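Local coordinates for protein cytochrome P450 (Novosphingobium aromaticivorans, PDB 3OFT) that belongs to the cytochrome P450 family and holds a haem group in a largely helical fold, with (2R,5R)-hexane-2,5-diol also bound in the model, at residues Phe17-Pro20 / Gly21-Gln24; Thr99-Met102 / Lys103-Ser107; Pro307-Leu310 / His311-Pro315; Val357-Arg360 / Glu361-Gly365. One frame throughout, in Å; residues are numbered along the deposited sequence.

Contact 1. Residues Phe17-Pro20 / Gly21-Gln24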
# COMPACT_ATOMS: atom_id res chain seq x y z
N PHE A 17 6.15 14.62 -2.16
CA PHE A 17 5.76 14.16 -3.49
C PHE A 17 6.95 13.96 -4.43
O PHE A 17 6.82 13.22 -5.40
CB PHE A 17 4.68 15.07 -4.11
CG PHE A 17 3.40 15.10 -3.31
CD1 PHE A 17 2.54 14.01 -3.31
CD2 PHE A 17 3.07 16.21 -2.53
CE1 PHE A 17 1.35 14.03 -2.57
CE2 PHE A 17 1.89 16.23 -1.77
CZ PHE A 17 1.03 15.15 -1.80
N ASN A 18 8.07 14.63 -4.18
CA ASN A 18 9.28 14.39 -4.97
C ASN A 18 10.55 14.53 -4.14
O ASN A 18 11.27 15.52 -4.25
CB ASN A 18 9.34 15.14 -6.33
CG ASN A 18 8.47 16.37 -6.40
OD1 ASN A 18 7.24 16.29 -6.53
ND2 ASN A 18 9.10 17.54 -6.36
N PRO A 19 10.81 13.55 -3.26
CA PRO A 19 12.03 13.63 -2.47
C PRO A 19 13.28 13.67 -3.38
O PRO A 19 13.30 13.02 -4.44
CB PRO A 19 11.98 12.36 -1.62
CG PRO A 19 10.50 12.01 -1.53
CD PRO A 19 9.97 12.39 -2.88
N PRO A 20 14.28 14.48 -3.03
CA PRO A 20 15.48 14.57 -3.89
C PRO A 20 16.14 13.19 -4.13
O PRO A 20 16.38 12.46 -3.18
CB PRO A 20 16.39 15.50 -3.09
CG PRO A 20 15.36 16.46 -2.43
CD PRO A 20 14.32 15.48 -1.94
N GLY A 21 16.39 12.84 -5.39
CA GLY A 21 16.96 11.52 -5.70
C GLY A 21 15.95 10.37 -5.70
O GLY A 21 16.34 9.22 -5.95
N VAL A 22 14.67 10.65 -5.46
CA VAL A 22 13.65 9.58 -5.43
C VAL A 22 13.55 8.79 -6.73
O VAL A 22 13.25 7.61 -6.71
CB VAL A 22 12.24 10.09 -5.03
CG1 VAL A 22 11.57 10.85 -6.17
CG2 VAL A 22 11.32 8.91 -4.59
N GLU A 23 13.78 9.45 -7.87
CA GLU A 23 13.67 8.75 -9.14
C GLU A 23 14.73 7.67 -9.33
O GLU A 23 14.47 6.71 -10.04
CB GLU A 23 13.63 9.74 -10.32
CG GLU A 23 12.38 10.62 -10.20
CD GLU A 23 12.38 11.81 -11.13
OE1 GLU A 23 13.11 11.79 -12.16
OE2 GLU A 23 11.63 12.77 -10.83
N GLN A 24 15.88 7.81 -8.69
CA GLN A 24 16.90 6.76 -8.70
C GLN A 24 16.64 5.68 -7.63
O GLN A 24 16.81 4.51 -7.93
CB GLN A 24 18.34 7.31 -8.56
CG GLN A 24 18.61 8.77 -9.10
CD GLN A 24 17.88 9.13 -10.39
OE1 GLN A 24 17.67 8.30 -11.28
NE2 GLN A 24 17.49 10.39 -10.49
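Pro-19 and Val-22 meet twice, once through the backbone and once through their side chains, and the pair is a compact example of how a chain reverses just before a helix. The polar part is a single bond: Val-22 N donates to Pro-19 O at 2.9 Å. The N-H arrives from above the carbonyl plane, 40° out of it. The apolar part lies beside that bond. Pro-19 CD sits 3.9 Å from Val-22 CB, and the two side chains cross obliquely. Val-22 places CG1 between its own N and carbonyl carbon (chi1 75°), which puts this methyl 4.0 Å from Pro-19 CD. The same Val-22 CG1 is also 3.3 Å from Pro-19 O, close to the oxygen that accepts the turn's hydrogen bond. The backbone conformation completes the account. Pro-20 has its phi restrained by its ring, while Gly-21 has a positive phi of 80°, a region of backbone angles that glycine, with no side chain, occupies easily. Outside the turn, Pro-19 rests on Ala-29 and Trp-30 of helix 26-31, and Val-22 also touches Ala-29. Proline and glycine at the two central positions, closed by a bond from the fourth residue to the first, make this a classic type II beta turn, here in the loop that leads into helix 26-31.

Contact 2. Residues Thr99-Met102 / Lys103-Ser107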
# COMPACT_ATOMS: atom_id res chain seq x y z
N THR A 99 -14.83 -3.50 12.07
CA THR A 99 -15.21 -4.85 12.46
C THR A 99 -15.74 -5.73 11.32
O THR A 99 -15.13 -6.78 11.07
CB THR A 99 -16.06 -4.85 13.75
OG1 THR A 99 -15.22 -4.41 14.83
CG2 THR A 99 -16.62 -6.27 14.06
N PRO A 100 -16.82 -5.31 10.62
CA PRO A 100 -17.27 -6.17 9.51
C PRO A 100 -16.26 -6.24 8.35
O PRO A 100 -16.20 -7.25 7.68
CB PRO A 100 -18.58 -5.53 9.04
CG PRO A 100 -18.53 -4.11 9.53
CD PRO A 100 -17.77 -4.19 10.84
N VAL A 101 -15.50 -5.17 8.10
CA VAL A 101 -14.52 -5.23 7.00
C VAL A 101 -13.43 -6.29 7.29
O VAL A 101 -13.09 -7.08 6.41
CB VAL A 101 -13.86 -3.85 6.77
CG1 VAL A 101 -12.67 -3.96 5.82
CG2 VAL A 101 -14.92 -2.86 6.24
N MET A 102 -12.95 -6.33 8.54
CA MET A 102 -11.88 -7.29 8.93
C MET A 102 -12.42 -8.69 8.86
O MET A 102 -11.70 -9.61 8.48
CB MET A 102 -11.42 -7.09 10.38
CG MET A 102 -10.49 -5.99 10.66
SD MET A 102 -9.85 -6.19 12.36
CE MET A 102 -8.40 -7.23 12.09
N LYS A 103 -13.68 -8.86 9.25
CA LYS A 103 -14.36 -10.16 9.13
C LYS A 103 -14.34 -10.65 7.69
O LYS A 103 -14.00 -11.79 7.43
CB LYS A 103 -15.80 -10.07 9.63
CG LYS A 103 -16.53 -11.42 9.64
CD LYS A 103 -17.84 -11.37 10.43
CE LYS A 103 -18.43 -12.79 10.53
NZ LYS A 103 -19.56 -12.86 11.51
N GLY A 104 -14.65 -9.76 6.75
CA GLY A 104 -14.61 -10.06 5.32
C GLY A 104 -13.27 -10.56 4.84
O GLY A 104 -13.22 -11.45 3.97
N LEU A 105 -12.19 -10.02 5.42
CA LEU A 105 -10.80 -10.31 5.05
C LEU A 105 -10.01 -11.28 5.96
O LEU A 105 -8.76 -11.32 5.90
CB LEU A 105 -10.03 -9.00 4.92
CG LEU A 105 -10.47 -8.22 3.68
CD1 LEU A 105 -10.12 -6.71 3.80
CD2 LEU A 105 -9.86 -8.89 2.40
N ALA A 106 -10.71 -12.04 6.78
CA ALA A 106 -10.08 -12.96 7.75
C ALA A 106 -9.31 -14.07 7.04
O ALA A 106 -9.59 -14.39 5.88
CB ALA A 106 -11.16 -13.57 8.66
N SER A 107 -8.34 -14.66 7.75
CA SER A 107 -7.45 -15.66 7.17
C SER A 107 -8.16 -16.83 6.49
O SER A 107 -7.70 -17.30 5.47
CB SER A 107 -6.48 -16.19 8.21
OG SER A 107 -5.87 -15.11 8.88
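The C-terminal end of helix 91-104 is formed where the carbonyls of Thr-99, Pro-100 and Val-101 receive the N-H groups of Lys-103, Gly-104 and Leu-105. Lys-103 N reaches Thr-99 O at 3.1 Å with an angle of 161° at the hydrogen, and Gly-104 N reaches Pro-100 O at the same distance, almost as straight. The third bond is more bent: Leu-105 N stands 3.2 Å from Val-101 O at only 138°, and makes a second, weak hydrogen bond to Met-102 O. This sharing marks the loosening of the spiral, since Leu-105 is the first residue to leave helical backbone angles. Earlier in the segment, the nitrogen of Pro-100 has no bond to the preceding turn, and the helix kinks there.

Val-101 and Leu-105 form the buried part. Leu-105 has CG opposite its own carbonyl carbon (chi1 -71°), and its CD1 lies 4.3 Å from Val-101 CG1. Val-101 packs against Met-227 and Ile-209, Leu-105 against Leu-231 and Leu-205. Lys-103 instead runs out extended, its CB 3.5 Å from Pro-100 O and its NZ in a long, weak ion pair with Glu-212. The arrangement is that of a fraying C-terminal helix turn, its last N-H shared between two carbonyls, with the Leu-105 side chain about 5 Å from the haem of the P450 fold.

Contact 3. Residues Pro307-Leu310 / His311-Pro315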
# COMPACT_ATOMS: atom_id res chain seq x y z
N PRO A 307 6.26 8.32 7.31
CA PRO A 307 6.76 7.39 6.34
C PRO A 307 7.16 6.06 6.97
O PRO A 307 8.07 6.02 7.79
CB PRO A 307 7.97 8.10 5.76
CG PRO A 307 8.49 8.94 6.90
CD PRO A 307 7.29 9.30 7.73
N SER A 308 6.52 4.98 6.56
CA SER A 308 6.87 3.66 7.12
C SER A 308 8.34 3.27 6.89
O SER A 308 8.91 2.60 7.76
CB SER A 308 5.94 2.56 6.62
OG SER A 308 6.05 2.44 5.20
N VAL A 309 8.94 3.71 5.79
CA VAL A 309 10.34 3.39 5.47
C VAL A 309 11.29 3.85 6.60
O VAL A 309 12.27 3.18 6.87
CB VAL A 309 10.79 3.96 4.07
CG1 VAL A 309 10.79 5.50 4.10
CG2 VAL A 309 12.19 3.40 3.63
N LEU A 310 10.96 4.94 7.30
CA LEU A 310 11.85 5.48 8.31
C LEU A 310 11.67 4.79 9.67
O LEU A 310 12.40 5.06 10.61
CB LEU A 310 11.63 7.00 8.39
CG LEU A 310 12.62 7.88 7.62
CD1 LEU A 310 13.62 7.20 6.59
CD2 LEU A 310 12.20 9.29 7.30
N HIS A 311 10.69 3.90 9.80
CA HIS A 311 10.76 2.89 10.90
C HIS A 311 11.52 1.65 10.44
O HIS A 311 12.58 1.31 11.03
CB HIS A 311 9.36 2.51 11.40
CG HIS A 311 9.36 1.51 12.52
ND1 HIS A 311 10.13 1.65 13.66
CD2 HIS A 311 8.66 0.37 12.68
CE1 HIS A 311 9.92 0.62 14.46
NE2 HIS A 311 9.02 -0.16 13.89
N ASN A 312 10.99 0.96 9.42
CA ASN A 312 11.60 -0.31 8.97
C ASN A 312 13.08 -0.24 8.65
O ASN A 312 13.81 -1.18 8.97
CB ASN A 312 10.91 -0.88 7.75
CG ASN A 312 9.50 -1.32 8.04
OD1 ASN A 312 8.83 -0.79 8.95
ND2 ASN A 312 9.03 -2.28 7.27
N LEU A 313 13.51 0.82 8.00
CA LEU A 313 14.89 0.86 7.53
C LEU A 313 15.82 1.75 8.37
O LEU A 313 16.92 2.10 7.90
CB LEU A 313 14.94 1.26 6.04
CG LEU A 313 14.17 0.31 5.09
CD1 LEU A 313 14.48 0.72 3.67
CD2 LEU A 313 14.55 -1.21 5.30
N ASP A 314 15.38 2.14 9.56
CA ASP A 314 16.16 3.02 10.44
C ASP A 314 17.03 2.04 11.26
O ASP A 314 16.47 1.22 12.01
CB ASP A 314 15.24 3.79 11.40
CG ASP A 314 16.01 4.69 12.41
OD1 ASP A 314 17.26 4.57 12.50
OD2 ASP A 314 15.37 5.56 13.08
N PRO A 315 18.36 2.08 11.05
CA PRO A 315 19.28 1.19 11.80
C PRO A 315 19.18 1.35 13.32
O PRO A 315 19.55 0.44 14.06
CB PRO A 315 20.67 1.56 11.28
CG PRO A 315 20.54 2.77 10.44
CD PRO A 315 19.07 3.08 10.22
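Val-309 CG2 packs on Leu-313 CD1 at 3.5 Å and on Leu-313 CG a little farther off, one turn along the chain. With chi1 at 66°, the valine's CG1 sits between the backbone N and the carbonyl carbon and its CG2 is anti to N, an arrangement that turns CG2 to the leucine. Alongside, Leu-313 N donates to Val-309 O at 2.9 Å, while Leu-313 CB lies 3.4 Å from that same oxygen. Ser-308 O is gripped by two donors: Asn-312 N at 3.1 Å, nearly in line with the carbonyl bond, and His-311 N at 3.0 Å, which comes from well above the carbonyl plane. Such a doubled acceptor belongs to the single turn of helix 309-312, which comes after strand 303-307 of the mixed sheet. Beyond it, Asp-314 CB approaches Leu-310 O to 3.2 Å.

The second shell fixes the polar ends. Ser-308 OG bonds to Val-281 O; Asn-312 bridges two parts of the fold, OD1 taking the N-H of Thr-336 and ND2 giving to Arg-276 O. Asp-314 OD2 accepts from Gly-54 N at the start of helix 54-62, and Phe-27 and Trp-30 of helix 26-31 lie against Val-309.

Contact 4. Residues Val357-Arg360 / Glu361-Gly365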
# COMPACT_ATOMS: atom_id res chain seq x y z
N VAL A 357 1.93 -15.86 -3.59
CA VAL A 357 1.46 -16.47 -4.83
C VAL A 357 2.24 -15.96 -6.06
O VAL A 357 2.54 -16.72 -7.02
CB VAL A 357 -0.07 -16.26 -4.84
CG1 VAL A 357 -0.63 -15.50 -6.04
CG2 VAL A 357 -0.77 -17.53 -4.37
N PHE A 358 2.59 -14.67 -6.02
CA PHE A 358 3.45 -14.08 -7.03
C PHE A 358 4.81 -14.77 -7.10
O PHE A 358 5.26 -15.16 -8.19
CB PHE A 358 3.62 -12.56 -6.81
CG PHE A 358 4.70 -12.00 -7.67
CD1 PHE A 358 4.52 -11.92 -9.05
CD2 PHE A 358 5.93 -11.63 -7.13
CE1 PHE A 358 5.52 -11.50 -9.86
CE2 PHE A 358 6.95 -11.20 -7.94
CZ PHE A 358 6.75 -11.13 -9.31
N LEU A 359 5.44 -14.95 -5.95
CA LEU A 359 6.73 -15.61 -5.89
C LEU A 359 6.59 -17.04 -6.40
O LEU A 359 7.42 -17.51 -7.16
CB LEU A 359 7.28 -15.61 -4.46
CG LEU A 359 7.71 -14.23 -3.93
CD1 LEU A 359 7.94 -14.20 -2.42
CD2 LEU A 359 8.97 -13.78 -4.66
N ARG A 360 5.53 -17.74 -6.00
CA ARG A 360 5.41 -19.14 -6.40
C ARG A 360 5.29 -19.23 -7.92
O ARG A 360 5.94 -20.06 -8.56
CB ARG A 360 4.17 -19.80 -5.79
CG ARG A 360 4.29 -20.10 -4.34
CD ARG A 360 3.07 -20.89 -3.81
NE ARG A 360 3.20 -20.90 -2.35
CZ ARG A 360 4.18 -21.51 -1.67
NH1 ARG A 360 5.12 -22.24 -2.28
NH2 ARG A 360 4.23 -21.42 -0.34
N GLU A 361 4.46 -18.39 -8.49
CA GLU A 361 4.22 -18.49 -9.92
C GLU A 361 5.32 -17.93 -10.78
O GLU A 361 5.64 -18.54 -11.82
CB GLU A 361 2.88 -17.87 -10.30
CG GLU A 361 1.70 -18.75 -9.90
CD GLU A 361 1.74 -20.17 -10.50
OE1 GLU A 361 1.41 -21.13 -9.78
OE2 GLU A 361 2.09 -20.32 -11.69
N TRP A 362 5.90 -16.80 -10.36
CA TRP A 362 6.95 -16.13 -11.15
C TRP A 362 8.23 -16.93 -11.16
O TRP A 362 8.81 -17.20 -12.24
CB TRP A 362 7.23 -14.70 -10.63
CG TRP A 362 8.06 -13.82 -11.56
CD1 TRP A 362 9.38 -13.50 -11.43
CD2 TRP A 362 7.60 -13.14 -12.73
NE1 TRP A 362 9.78 -12.67 -12.46
CE2 TRP A 362 8.70 -12.44 -13.27
CE3 TRP A 362 6.37 -13.09 -13.39
CZ2 TRP A 362 8.61 -11.68 -14.45
CZ3 TRP A 362 6.27 -12.32 -14.54
CH2 TRP A 362 7.39 -11.62 -15.06
N LEU A 363 8.67 -17.31 -9.96
CA LEU A 363 9.83 -18.18 -9.82
C LEU A 363 9.63 -19.57 -10.41
O LEU A 363 10.54 -20.09 -11.03
CB LEU A 363 10.25 -18.28 -8.35
CG LEU A 363 10.79 -16.97 -7.78
CD1 LEU A 363 10.91 -17.04 -6.25
CD2 LEU A 363 12.12 -16.63 -8.37
N GLY A 364 8.47 -20.17 -10.17
CA GLY A 364 8.17 -21.50 -10.67
C GLY A 364 8.01 -21.53 -12.19
O GLY A 364 8.44 -22.49 -12.83
N GLY A 365 7.42 -20.50 -12.76
CA GLY A 365 7.12 -20.49 -14.19
C GLY A 365 8.14 -19.81 -15.10
O GLY A 365 8.24 -20.13 -16.29
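Phe-358 and Trp-362 project together from neighbouring turns of helix 348-365, an i to i+4 aromatic pair on an alpha helix of the P450 fold. Over one face of the phenyl ring stands Trp-362 CB, 4.1 Å from the ring centroid and 27° off its normal, a CH-pi contact. Over one face of the indole lies Phe-358 CZ, 3.7 Å from the plane and displaced toward the rim. The two planes are tilted by 28° and offset until little of one ring faces the other, with the centroids of the Phe-358 ring and the five-membered ring of Trp-362 5.1 Å apart. Both residues carry CG opposite their backbone N (chi1 169° in Phe-358), and this shared choice sends the rings off the helix in the same direction. Phe-136, Phe-140 and Phe-369 meet the indole edge-to-face, extending the pair into an aromatic cluster.

The backbone is regular helix: Trp-362 N donates to Phe-358 O at 2.8 Å, and Glu-361 N to Val-357 O at 2.9 Å. Also buried, against Val-246 and Leu-250 of helix 221-252, Leu-359 runs alongside Leu-363. The Glu-361 chain is bent at chi2, and its OE1 bonds to Gln-118 NE2 of helix 107-128. Between the two leucines, Leu-359 CD2 stops 4.1 Å from Leu-363 CD1.

In the fold
From the N terminus, the four contacts come one after another; each joins adjacent segments, so none nests in or crosses another. Contact 1 closes a tight turn between strand 11-12 and helix 26-31. Contact 2 lies across the chain's centre from it, their centres about 36 Å apart, and ends helix 91-104 before helix 107-128 begins. Contact 3 carries the chain out of strand 303-307 and returns to the neighbourhood of contact 1, about 16 Å away between centres; Trp-30 of helix 26-31 touches both. Contact 4 occupies the end of helix 348-365. Helix 221-252 packs against contacts 2 and 4, and helix 107-128, which starts in contact 2, packs against contact 4.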